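Local structure of uncharacterized protein (Tetranychus urticae, 5UK3) at residues Asn22-Ala27 / Ser51-Gln56; Gln36-Leu41 / Asp69-Ser74; Val47-Val52 / His65-Thr70. The protein probably catalyses the bicarbonate-dependent breakdown of cyanate to ammonia and carbon dioxide, as a cyanase built of ten subunits. One frame throughout, in Å; residues are numbered along the deposited sequence.

Contact 1: residues Asn22-Ala27 / Ser51-Gln56; sequences NQFIKA and SVLHGQ
Ile25 keeps CG1 anti to its carbonyl carbon (chi1 -63°) and stretches CD1 outward, while His54, with CG likewise anti to the carbonyl carbon (chi1 -74°), brings its imidazole up against that methyl. The two side chains, roughly perpendicular to each other, join the first modelled helix of the N-terminal helix-turn-helix-like domain, 23-31, to the end of helix 46-53. CD1 of Ile25 sits over one face of the imidazole, 3.9 Å from the ring centroid and displaced toward the rim, a CH-pi contact that brings it to 3.6 Å from His54 NE2. The ring does not depend on the isoleucine alone: ND1 is hydrogen-bonded to Thr50 O one helical turn back, and Tyr35 of helix 35-42 in the same chain, and Ser110 of a second subunit, also pack against His54. With an alanine at this position, the methyl of Ile25 is likely to lose the flat surface beneath it and Thr50 O its imidazole partner. Deeper in the domain, CD2 of Leu53 lies 4.1 Å from Phe24 CB, while the Phe24 side chain also packs on Leu81 and Ile73. No hydrogen bond crosses between 22-27 and 51-56. Just beyond His54 the helix closes with a Schellman motif, in which Gly55 has positive phi and Gln56 N reaches back to Ser51 O at 2.9 Å.

Contact 2: residues Gln36-Leu41 / Asp69-Ser74; sequences QQMAQL and DTLGIS
Met38 and Leu71 make the close part of this contact, the methionine chain lying across the leucine. A bend at the thioether (chi3 68°) turns the terminal methyl of Met38 onto its partner: CE lies 3.8 Å from Leu71 CD2 and 4.0 Å from Leu71 CG, and SD is also 4.0 Å from Leu71 CD2. Both residues are buried, and Lys28 of helix 23-31 touches each of them, while Leu49 and Leu53 pack on the methionine from helix 46-53. Met38 thus reaches inward from helix 35-42, probably the first helix of the helix-turn-helix pair, to the place where helix 61-70 ends and Leu71 leaves helical geometry. No hydrogen bond links 36-41 to 69-74, and toward the outside the fit is looser. Thr70, the last residue of helix 61-70, faces helix 35-42 with its methyl, and CG2 is 4.4 Å from Met38 CG. The same CG2 stands 4.5 Å from CD1 of Leu41, whose side chain points toward segment 69-74 but remains largely solvent-exposed.

Contact 3: residues Val47-Val52 / His65-Thr70; sequences VWLTSV and HRICDT
Leu49 and Ile67 face each other from helices 46-53 and 61-70, and their side chains lie alongside each other, running in opposing senses. Leu49 sets CG anti to its backbone N, and chi1 of 174° and chi2 of 67° together bring CD1 to Ile67 between the helices. Ile67 answers with its longer branch: CG1 lies anti to the carbonyl carbon, and CD1 ends 3.8 Å from CD1 of Leu49, with CG1 itself 4.1 Å from the same leucine methyl. Leu49 CD1 therefore rests alongside the end of the isoleucine chain. One turn further on, Val52 also points toward helix 61-70, and its CG1 is 4.5 Å from Ile67 CD1, a looser touch. The second valine methyl, CG2, is turned to its own helix and lies 3.7 Å above the plane of the Trp48 ring, near the rim of one face. All three residues that meet across the contact are buried and apolar; the CA atoms of Leu49 and Ile67 are 9.4 Å apart, so the helices are bridged by side chains.

The nearby hydroxyls bond back to carbonyls of their own helices. Ser51 OG donates to Trp48 O, which also accepts from Val52 N, and the serine hydroxyl is hydrogen-bonded to Asn57 ND2 as well. Arg66 O accepts hydrogen bonds from Thr70 N and Thr70 OG1, one on each side of its carbonyl plane.

Around this packing of the helix-turn-helix-like domain, Leu42 and Leu81, from helices 35-42 and 78-82, press on Ile67, and Met38 touches Leu49. Val47, at the far end of the segment, packs on Ile132 and Val134 of strand 123-136 and on Ile115 of a second subunit.

How the contacts relate
All three contacts lie in the N-terminal helical domain, on the same side of the chain's centre. Contacts 2 and 3 are about 6 Å apart between centres and share helix 61-70; contacts 1 and 3 are about 8 Å apart and share helix 46-53, and contacts 1 and 2 about 11 Å apart. Along the chain the segments of contacts 1 and 2 alternate, linking helix 23-31 to 46-53 and helix 35-42 to 61-70. The contacts also touch directly: Leu53 CD1 is 4.0 Å from Met38 CE, and Leu53 CD2 is 3.9 Å from Ile67 CG2. Residues of contacts 1 and 3, and Gln36 from contact 2, pack on a second subunit, so helix 46-53 also lies at a subunit interface of the decamer.

Contact 1: residues Asn22-Ala27 / Ser51-Gln56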
ATOM      1  N   ASN I  22      -7.837  28.494   9.779  1.00 88.80           N
ATOM      2  CA  ASN I  22      -6.729  28.713  10.786  1.00 94.89           C
ATOM      3  C   ASN I  22      -6.439  30.182  11.158  1.00 89.66           C
ATOM      4  O   ASN I  22      -6.173  30.459  12.337  1.00 92.42           O
ATOM      5  CB  ASN I  22      -5.416  28.003  10.391  1.00100.59           C
ATOM      6  CG  ASN I  22      -4.608  27.502  11.611  1.00111.46           C
ATOM      7  OD1 ASN I  22      -5.119  26.769  12.466  1.00105.45           O
ATOM      8  ND2 ASN I  22      -3.330  27.905  11.691  1.00119.77           N
ATOM      9  N   GLN I  23      -6.486  31.111  10.194  1.00 85.03           N
ATOM     10  CA  GLN I  23      -6.650  32.547  10.540  1.00 80.52           C
ATOM     11  C   GLN I  23      -8.001  32.791  11.251  1.00 76.84           C
ATOM     12  O   GLN I  23      -8.109  33.659  12.120  1.00 71.69           O
ATOM     13  CB  GLN I  23      -6.569  33.484   9.322  1.00 77.56           C
ATOM     14  N   PHE I  24      -9.017  32.015  10.858  1.00 75.47           N
ATOM     15  CA  PHE I  24     -10.345  32.081  11.455  1.00 72.32           C
ATOM     16  C   PHE I  24     -10.378  31.422  12.833  1.00 72.54           C
ATOM     17  O   PHE I  24     -10.929  31.995  13.787  1.00 71.13           O
ATOM     18  CB  PHE I  24     -11.365  31.446  10.541  1.00 69.93           C
ATOM     19  CG  PHE I  24     -11.458  32.103   9.208  1.00 70.08           C
ATOM     20  CD1 PHE I  24     -12.224  33.227   9.028  1.00 70.79           C
ATOM     21  CD2 PHE I  24     -10.761  31.595   8.127  1.00 75.57           C
ATOM     22  CE1 PHE I  24     -12.284  33.854   7.795  1.00 71.35           C
ATOM     23  CE2 PHE I  24     -10.814  32.211   6.882  1.00 75.47           C
ATOM     24  CZ  PHE I  24     -11.579  33.352   6.721  1.00 72.64           C
ATOM     25  N   ILE I  25      -9.789  30.237  12.943  1.00 75.58           N
ATOM     26  CA  ILE I  25      -9.657  29.593  14.248  1.00 82.25           C
ATOM     27  C   ILE I  25      -8.895  30.459  15.258  1.00 83.59           C
ATOM     28  O   ILE I  25      -9.351  30.603  16.402  1.00 91.48           O
ATOM     29  CB  ILE I  25      -9.012  28.187  14.191  1.00 85.91           C
ATOM     30  CG1 ILE I  25      -9.884  27.206  13.378  1.00 84.93           C
ATOM     31  CG2 ILE I  25      -8.830  27.641  15.614  1.00 87.55           C
ATOM     32  CD1 ILE I  25      -9.183  25.896  13.035  1.00 89.15           C
ATOM     33  N   LYS I  26      -7.762  31.025  14.858  1.00 84.40           N
ATOM     34  CA  LYS I  26      -6.972  31.878  15.763  1.00 86.92           C
ATOM     35  C   LYS I  26      -7.832  33.021  16.269  1.00 85.83           C
ATOM     36  O   LYS I  26      -7.783  33.370  17.463  1.00 88.01           O
ATOM     37  CB  LYS I  26      -5.708  32.439  15.066  1.00 87.26           C
ATOM     38  N   ALA I  27      -8.596  33.615  15.352  1.00 83.92           N
ATOM     39  CA  ALA I  27      -9.493  34.738  15.673  1.00 84.32           C
ATOM     40  C   ALA I  27     -10.574  34.338  16.659  1.00 81.87           C
ATOM     41  O   ALA I  27     -10.894  35.104  17.572  1.00 88.05           O
ATOM     42  CB  ALA I  27     -10.113  35.298  14.405  1.00 82.55           C
ATOM     43  N   SER I  51     -16.998  23.207   9.864  1.00 49.34           N
ATOM     44  CA  SER I  51     -16.332  22.732   8.682  1.00 50.58           C
ATOM     45  C   SER I  51     -16.028  23.857   7.682  1.00 51.84           C
ATOM     46  O   SER I  51     -15.048  23.766   6.946  1.00 50.46           O
ATOM     47  CB  SER I  51     -17.117  21.635   7.993  1.00 51.72           C
ATOM     48  OG  SER I  51     -18.199  22.168   7.259  1.00 52.13           O
ATOM     49  N   VAL I  52     -16.849  24.895   7.657  1.00 51.76           N
ATOM     50  CA  VAL I  52     -16.557  26.053   6.828  1.00 50.36           C
ATOM     51  C   VAL I  52     -15.273  26.717   7.325  1.00 50.05           C
ATOM     52  O   VAL I  52     -14.416  27.105   6.533  1.00 49.33           O
ATOM     53  CB  VAL I  52     -17.721  27.072   6.846  1.00 49.83           C
ATOM     54  CG1 VAL I  52     -17.280  28.404   6.259  1.00 51.69           C
ATOM     55  CG2 VAL I  52     -18.904  26.555   6.073  1.00 51.27           C
ATOM     56  N   LEU I  53     -15.201  26.941   8.632  1.00 50.93           N
ATOM     57  CA  LEU I  53     -14.033  27.580   9.216  1.00 52.33           C
ATOM     58  C   LEU I  53     -12.782  26.723   8.983  1.00 54.53           C
ATOM     59  O   LEU I  53     -11.710  27.267   8.804  1.00 59.03           O
ATOM     60  CB  LEU I  53     -14.218  27.832  10.701  1.00 51.35           C
ATOM     61  CG  LEU I  53     -15.368  28.712  11.118  1.00 50.53           C
ATOM     62  CD1 LEU I  53     -15.464  28.697  12.638  1.00 51.78           C
ATOM     63  CD2 LEU I  53     -15.191  30.105  10.622  1.00 49.47           C
ATOM     64  N   HIS I  54     -12.912  25.403   8.966  1.00 56.39           N
ATOM     65  CA  HIS I  54     -11.777  24.526   8.700  1.00 58.94           C
ATOM     66  C   HIS I  54     -11.464  24.360   7.197  1.00 61.48           C
ATOM     67  O   HIS I  54     -10.498  23.665   6.874  1.00 66.52           O
ATOM     68  CB  HIS I  54     -11.963  23.154   9.336  1.00 59.82           C
ATOM     69  CG  HIS I  54     -11.789  23.157  10.797  1.00 63.18           C
ATOM     70  ND1 HIS I  54     -12.593  23.883  11.643  1.00 69.22           N
ATOM     71  CD2 HIS I  54     -10.906  22.516  11.583  1.00 68.12           C
ATOM     72  CE1 HIS I  54     -12.211  23.700  12.893  1.00 71.03           C
ATOM     73  NE2 HIS I  54     -11.190  22.864  12.883  1.00 72.10           N
ATOM     74  N   GLY I  55     -12.278  24.932   6.308  1.00 59.53           N
ATOM     75  CA  GLY I  55     -12.056  24.856   4.892  1.00 59.81           C
ATOM     76  C   GLY I  55     -12.418  23.556   4.217  1.00 63.45           C
ATOM     77  O   GLY I  55     -11.798  23.179   3.208  1.00 70.70           O
ATOM     78  N   GLN I  56     -13.350  22.805   4.803  1.00 63.74           N
ATOM     79  CA  GLN I  56     -13.892  21.590   4.186  1.00 62.47           C
ATOM     80  C   GLN I  56     -15.292  21.817   3.646  1.00 61.12           C
ATOM     81  O   GLN I  56     -15.931  20.899   3.189  1.00 61.31           O
ATOM     82  CB  GLN I  56     -13.925  20.493   5.213  1.00 63.82           C
ATOM     83  CG  GLN I  56     -12.546  20.011   5.597  1.00 65.95           C
ATOM     84  CD  GLN I  56     -11.828  19.357   4.433  1.00 69.12           C
ATOM     85  OE1 GLN I  56     -12.379  18.485   3.740  1.00 74.96           O
ATOM     86  NE2 GLN I  56     -10.594  19.725   4.244  1.00 72.76           N
TER

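Contact 2: residues Gln36-Leu41 / Asp69-Ser74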
ATOM      1  N   GLN I  36     -20.345  26.219  19.379  1.00 61.95           N
ATOM      2  CA  GLN I  36     -21.769  26.337  19.777  1.00 66.06           C
ATOM      3  C   GLN I  36     -22.304  27.761  19.738  1.00 63.59           C
ATOM      4  O   GLN I  36     -23.303  28.051  19.097  1.00 61.95           O
ATOM      5  CB  GLN I  36     -21.918  25.818  21.206  1.00 75.22           C
ATOM      6  CG  GLN I  36     -23.328  25.840  21.805  1.00 80.28           C
ATOM      7  CD  GLN I  36     -24.237  24.860  21.122  1.00 84.45           C
ATOM      8  OE1 GLN I  36     -24.286  23.684  21.501  1.00 90.97           O
ATOM      9  NE2 GLN I  36     -24.906  25.307  20.060  1.00 87.28           N
ATOM     10  N   GLN I  37     -21.607  28.664  20.423  1.00 64.74           N
ATOM     11  CA  GLN I  37     -21.988  30.071  20.450  1.00 68.05           C
ATOM     12  C   GLN I  37     -22.085  30.662  19.052  1.00 66.52           C
ATOM     13  O   GLN I  37     -23.067  31.336  18.731  1.00 67.14           O
ATOM     14  CB  GLN I  37     -21.020  30.914  21.301  1.00 73.49           C
ATOM     15  CG  GLN I  37     -21.219  30.738  22.811  1.00 78.09           C
ATOM     16  CD  GLN I  37     -20.010  31.162  23.654  1.00 83.69           C
ATOM     17  OE1 GLN I  37     -19.006  31.699  23.139  1.00 87.27           O
ATOM     18  NE2 GLN I  37     -20.095  30.911  24.954  1.00 84.43           N
ATOM     19  N   MET I  38     -21.052  30.457  18.237  1.00 65.44           N
ATOM     20  CA  MET I  38     -21.037  31.031  16.887  1.00 64.67           C
ATOM     21  C   MET I  38     -22.255  30.574  16.088  1.00 61.31           C
ATOM     22  O   MET I  38     -22.804  31.312  15.316  1.00 55.31           O
ATOM     23  CB  MET I  38     -19.741  30.663  16.160  1.00 65.46           C
ATOM     24  CG  MET I  38     -18.532  31.401  16.664  1.00 68.62           C
ATOM     25  SD  MET I  38     -17.099  31.057  15.635  1.00 76.69           S
ATOM     26  CE  MET I  38     -17.521  31.862  14.075  1.00 77.33           C
ATOM     27  N   ALA I  39     -22.562  29.299  16.214  1.00 59.97           N
ATOM     28  CA  ALA I  39     -23.634  28.689  15.457  1.00 61.44           C
ATOM     29  C   ALA I  39     -24.973  29.258  15.860  1.00 64.55           C
ATOM     30  O   ALA I  39     -25.809  29.509  15.028  1.00 66.28           O
ATOM     31  CB  ALA I  39     -23.613  27.190  15.675  1.00 63.05           C
ATOM     32  N   GLN I  40     -25.162  29.470  17.148  1.00 68.40           N
ATOM     33  CA  GLN I  40     -26.406  30.007  17.615  1.00 71.37           C
ATOM     34  C   GLN I  40     -26.579  31.441  17.203  1.00 69.54           C
ATOM     35  O   GLN I  40     -27.688  31.851  16.922  1.00 72.58           O
ATOM     36  CB  GLN I  40     -26.479  29.855  19.097  1.00 78.34           C
ATOM     37  CG  GLN I  40     -27.841  29.857  19.728  1.00 86.08           C
ATOM     38  CD  GLN I  40     -27.762  29.105  21.058  1.00 98.07           C
ATOM     39  OE1 GLN I  40     -26.716  28.465  21.401  1.00 96.63           O
ATOM     40  NE2 GLN I  40     -28.839  29.197  21.845  1.00106.15           N
ATOM     41  N   LEU I  41     -25.509  32.218  17.202  1.00 70.20           N
ATOM     42  CA  LEU I  41     -25.609  33.611  16.796  1.00 70.14           C
ATOM     43  C   LEU I  41     -25.961  33.736  15.326  1.00 63.49           C
ATOM     44  O   LEU I  41     -26.729  34.597  14.932  1.00 60.85           O
ATOM     45  CB  LEU I  41     -24.322  34.362  17.099  1.00 77.38           C
ATOM     46  CG  LEU I  41     -24.000  34.481  18.581  1.00 84.09           C
ATOM     47  CD1 LEU I  41     -22.630  35.114  18.755  1.00 85.02           C
ATOM     48  CD2 LEU I  41     -25.066  35.309  19.274  1.00 94.46           C
ATOM     49  N   ASP I  69     -17.562  39.424  11.038  1.00 63.85           N
ATOM     50  CA  ASP I  69     -17.907  40.319  12.128  1.00 67.66           C
ATOM     51  C   ASP I  69     -17.953  39.656  13.460  1.00 63.36           C
ATOM     52  O   ASP I  69     -17.691  40.294  14.473  1.00 62.32           O
ATOM     53  CB  ASP I  69     -19.363  40.763  11.835  1.00 73.72           C
ATOM     54  CG  ASP I  69     -19.478  41.903  10.841  1.00 82.73           C
ATOM     55  OD1 ASP I  69     -18.407  42.277  10.302  1.00 89.06           O
ATOM     56  OD2 ASP I  69     -20.658  42.335  10.547  1.00 93.92           O
ATOM     57  N   THR I  70     -18.459  38.438  13.466  1.00 62.60           N
ATOM     58  CA  THR I  70     -18.589  37.678  14.676  1.00 64.53           C
ATOM     59  C   THR I  70     -17.206  37.435  15.285  1.00 65.84           C
ATOM     60  O   THR I  70     -17.023  37.604  16.500  1.00 69.10           O
ATOM     61  CB  THR I  70     -19.272  36.361  14.374  1.00 64.37           C
ATOM     62  OG1 THR I  70     -20.544  36.629  13.771  1.00 67.06           O
ATOM     63  CG2 THR I  70     -19.461  35.547  15.645  1.00 65.56           C
ATOM     64  N   LEU I  71     -16.253  37.099  14.428  1.00 65.70           N
ATOM     65  CA  LEU I  71     -14.847  37.050  14.784  1.00 69.10           C
ATOM     66  C   LEU I  71     -14.263  38.462  14.702  1.00 77.20           C
ATOM     67  O   LEU I  71     -14.934  39.451  14.312  1.00 83.81           O
ATOM     68  CB  LEU I  71     -14.127  36.146  13.823  1.00 69.81           C
ATOM     69  CG  LEU I  71     -14.684  34.705  13.728  1.00 72.53           C
ATOM     70  CD1 LEU I  71     -14.075  33.928  12.571  1.00 72.23           C
ATOM     71  CD2 LEU I  71     -14.459  33.938  15.016  1.00 74.82           C
ATOM     72  N   GLY I  72     -13.021  38.616  15.100  1.00 81.95           N
ATOM     73  CA  GLY I  72     -12.396  39.971  15.014  1.00 86.40           C
ATOM     74  C   GLY I  72     -12.225  40.543  13.623  1.00 78.90           C
ATOM     75  O   GLY I  72     -12.087  41.743  13.477  1.00 86.00           O
ATOM     76  N   ILE I  73     -12.262  39.683  12.614  1.00 74.38           N
ATOM     77  CA  ILE I  73     -11.563  39.924  11.350  1.00 77.82           C
ATOM     78  C   ILE I  73     -12.252  40.788  10.298  1.00 74.30           C
ATOM     79  O   ILE I  73     -13.440  41.079  10.393  1.00 73.44           O
ATOM     80  CB  ILE I  73     -11.156  38.606  10.654  1.00 79.51           C
ATOM     81  CG1 ILE I  73     -12.357  37.781  10.328  1.00 83.67           C
ATOM     82  CG2 ILE I  73     -10.208  37.791  11.523  1.00 80.66           C
ATOM     83  CD1 ILE I  73     -12.010  36.609   9.467  1.00 89.57           C
ATOM     84  N   SER I  74     -11.454  41.237   9.340  1.00 73.74           N
ATOM     85  CA  SER I  74     -11.909  42.106   8.273  1.00 76.13           C
ATOM     86  C   SER I  74     -12.780  41.416   7.246  1.00 76.67           C
ATOM     87  O   SER I  74     -12.621  40.236   6.975  1.00 79.72           O
ATOM     88  CB  SER I  74     -10.715  42.757   7.587  1.00 79.35           C
ATOM     89  OG  SER I  74     -11.144  43.701   6.630  1.00 86.01           O
TER

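Contact 3: residues Val47-Val52 / His65-Thr70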
ATOM      1  N   VAL I  47     -21.847  21.889  13.284  1.00 52.82           N
ATOM      2  CA  VAL I  47     -20.805  21.082  12.680  1.00 52.72           C
ATOM      3  C   VAL I  47     -20.505  21.619  11.305  1.00 54.92           C
ATOM      4  O   VAL I  47     -19.333  21.664  10.901  1.00 54.47           O
ATOM      5  CB  VAL I  47     -21.192  19.606  12.578  1.00 54.82           C
ATOM      6  CG1 VAL I  47     -20.225  18.807  11.746  1.00 54.97           C
ATOM      7  CG2 VAL I  47     -21.259  18.977  13.966  1.00 58.02           C
ATOM      8  N   TRP I  48     -21.538  22.032  10.566  1.00 56.26           N
ATOM      9  CA  TRP I  48     -21.317  22.562   9.204  1.00 55.56           C
ATOM     10  C   TRP I  48     -20.471  23.835   9.285  1.00 57.37           C
ATOM     11  O   TRP I  48     -19.502  23.988   8.519  1.00 58.70           O
ATOM     12  CB  TRP I  48     -22.629  22.875   8.529  1.00 55.47           C
ATOM     13  CG  TRP I  48     -22.515  23.590   7.271  1.00 56.27           C
ATOM     14  CD1 TRP I  48     -22.295  23.043   6.072  1.00 59.81           C
ATOM     15  CD2 TRP I  48     -22.654  24.996   7.051  1.00 56.38           C
ATOM     16  NE1 TRP I  48     -22.262  24.010   5.098  1.00 60.21           N
ATOM     17  CE2 TRP I  48     -22.502  25.219   5.673  1.00 59.00           C
ATOM     18  CE3 TRP I  48     -22.903  26.076   7.878  1.00 55.76           C
ATOM     19  CZ2 TRP I  48     -22.562  26.480   5.101  1.00 60.15           C
ATOM     20  CZ3 TRP I  48     -22.977  27.320   7.331  1.00 57.10           C
ATOM     21  CH2 TRP I  48     -22.786  27.525   5.948  1.00 59.38           C
ATOM     22  N   LEU I  49     -20.852  24.747  10.183  1.00 54.65           N
ATOM     23  CA  LEU I  49     -20.150  26.008  10.334  1.00 52.79           C
ATOM     24  C   LEU I  49     -18.701  25.717  10.681  1.00 53.17           C
ATOM     25  O   LEU I  49     -17.780  26.317  10.101  1.00 56.86           O
ATOM     26  CB  LEU I  49     -20.791  26.839  11.422  1.00 52.19           C
ATOM     27  CG  LEU I  49     -20.099  28.130  11.819  1.00 53.10           C
ATOM     28  CD1 LEU I  49     -20.149  29.126  10.656  1.00 53.44           C
ATOM     29  CD2 LEU I  49     -20.696  28.734  13.105  1.00 51.88           C
ATOM     30  N   THR I  50     -18.490  24.799  11.612  1.00 50.75           N
ATOM     31  CA  THR I  50     -17.153  24.434  11.989  1.00 49.22           C
ATOM     32  C   THR I  50     -16.382  24.023  10.715  1.00 49.24           C
ATOM     33  O   THR I  50     -15.251  24.436  10.537  1.00 47.19           O
ATOM     34  CB  THR I  50     -17.165  23.339  13.064  1.00 48.98           C
ATOM     35  OG1 THR I  50     -17.920  23.795  14.205  1.00 50.93           O
ATOM     36  CG2 THR I  50     -15.769  22.997  13.527  1.00 48.61           C
ATOM     37  N   SER I  51     -16.998  23.207   9.864  1.00 49.34           N
ATOM     38  CA  SER I  51     -16.332  22.732   8.682  1.00 50.58           C
ATOM     39  C   SER I  51     -16.028  23.857   7.682  1.00 51.84           C
ATOM     40  O   SER I  51     -15.048  23.766   6.946  1.00 50.46           O
ATOM     41  CB  SER I  51     -17.117  21.635   7.993  1.00 51.72           C
ATOM     42  OG  SER I  51     -18.199  22.168   7.259  1.00 52.13           O
ATOM     43  N   VAL I  52     -16.849  24.895   7.657  1.00 51.76           N
ATOM     44  CA  VAL I  52     -16.557  26.053   6.828  1.00 50.36           C
ATOM     45  C   VAL I  52     -15.273  26.717   7.325  1.00 50.05           C
ATOM     46  O   VAL I  52     -14.416  27.105   6.533  1.00 49.33           O
ATOM     47  CB  VAL I  52     -17.721  27.072   6.846  1.00 49.83           C
ATOM     48  CG1 VAL I  52     -17.280  28.404   6.259  1.00 51.69           C
ATOM     49  CG2 VAL I  52     -18.904  26.555   6.073  1.00 51.27           C
ATOM     50  N   HIS I  65     -19.633  37.445   5.378  1.00 61.91           N
ATOM     51  CA  HIS I  65     -19.457  38.771   6.015  1.00 64.50           C
ATOM     52  C   HIS I  65     -19.820  38.714   7.492  1.00 60.58           C
ATOM     53  O   HIS I  65     -19.088  39.174   8.345  1.00 61.79           O
ATOM     54  CB  HIS I  65     -20.268  39.881   5.339  1.00 68.14           C
ATOM     55  CG  HIS I  65     -19.713  40.355   4.034  1.00 74.93           C
ATOM     56  ND1 HIS I  65     -18.391  40.717   3.867  1.00 76.94           N
ATOM     57  CD2 HIS I  65     -20.324  40.602   2.847  1.00 80.46           C
ATOM     58  CE1 HIS I  65     -18.195  41.116   2.622  1.00 81.48           C
ATOM     59  NE2 HIS I  65     -19.351  41.053   1.981  1.00 86.34           N
ATOM     60  N   ARG I  66     -20.923  38.078   7.780  1.00 60.24           N
ATOM     61  CA  ARG I  66     -21.365  37.894   9.166  1.00 60.97           C
ATOM     62  C   ARG I  66     -20.410  37.083  10.040  1.00 59.59           C
ATOM     63  O   ARG I  66     -20.224  37.417  11.198  1.00 57.47           O
ATOM     64  CB  ARG I  66     -22.742  37.227   9.200  1.00 60.29           C
ATOM     65  CG  ARG I  66     -23.862  38.196   9.267  1.00 63.58           C
ATOM     66  CD  ARG I  66     -25.092  37.480   9.472  1.00 64.83           C
ATOM     67  NE  ARG I  66     -25.479  37.336  10.850  1.00 67.81           N
ATOM     68  CZ  ARG I  66     -26.514  36.616  11.220  1.00 72.73           C
ATOM     69  NH1 ARG I  66     -26.803  36.494  12.503  1.00 75.85           N
ATOM     70  NH2 ARG I  66     -27.304  36.038  10.292  1.00 76.76           N
ATOM     71  N   ILE I  67     -19.826  36.023   9.483  1.00 58.27           N
ATOM     72  CA  ILE I  67     -18.785  35.277  10.195  1.00 58.20           C
ATOM     73  C   ILE I  67     -17.628  36.216  10.545  1.00 57.99           C
ATOM     74  O   ILE I  67     -17.137  36.224  11.658  1.00 58.20           O
ATOM     75  CB  ILE I  67     -18.287  34.049   9.370  1.00 57.98           C
ATOM     76  CG1 ILE I  67     -19.350  32.971   9.372  1.00 57.95           C
ATOM     77  CG2 ILE I  67     -17.003  33.467   9.935  1.00 57.89           C
ATOM     78  CD1 ILE I  67     -19.198  31.934   8.273  1.00 59.71           C
ATOM     79  N   CYS I  68     -17.190  36.998   9.571  1.00 58.08           N
ATOM     80  CA  CYS I  68     -16.111  37.911   9.813  1.00 60.28           C
ATOM     81  C   CYS I  68     -16.375  38.883  10.965  1.00 61.08           C
ATOM     82  O   CYS I  68     -15.492  39.227  11.711  1.00 61.62           O
ATOM     83  CB  CYS I  68     -15.760  38.649   8.514  1.00 65.10           C
ATOM     84  SG  CYS I  68     -15.070  37.554   7.243  1.00 68.03           S
ATOM     85  N   ASP I  69     -17.562  39.424  11.038  1.00 63.85           N
ATOM     86  CA  ASP I  69     -17.907  40.319  12.128  1.00 67.66           C
ATOM     87  C   ASP I  69     -17.953  39.656  13.460  1.00 63.36           C
ATOM     88  O   ASP I  69     -17.691  40.294  14.473  1.00 62.32           O
ATOM     89  CB  ASP I  69     -19.363  40.763  11.835  1.00 73.72           C
ATOM     90  CG  ASP I  69     -19.478  41.903  10.841  1.00 82.73           C
ATOM     91  OD1 ASP I  69     -18.407  42.277  10.302  1.00 89.06           O
ATOM     92  OD2 ASP I  69     -20.658  42.335  10.547  1.00 93.92           O
ATOM     93  N   THR I  70     -18.459  38.438  13.466  1.00 62.60           N
ATOM     94  CA  THR I  70     -18.589  37.678  14.676  1.00 64.53           C
ATOM     95  C   THR I  70     -17.206  37.435  15.285  1.00 65.84           C
ATOM     96  O   THR I  70     -17.023  37.604  16.500  1.00 69.10           O
ATOM     97  CB  THR I  70     -19.272  36.361  14.374  1.00 64.37           C
ATOM     98  OG1 THR I  70     -20.544  36.629  13.771  1.00 67.06           O
ATOM     99  CG2 THR I  70     -19.461  35.547  15.645  1.00 65.56           C
TER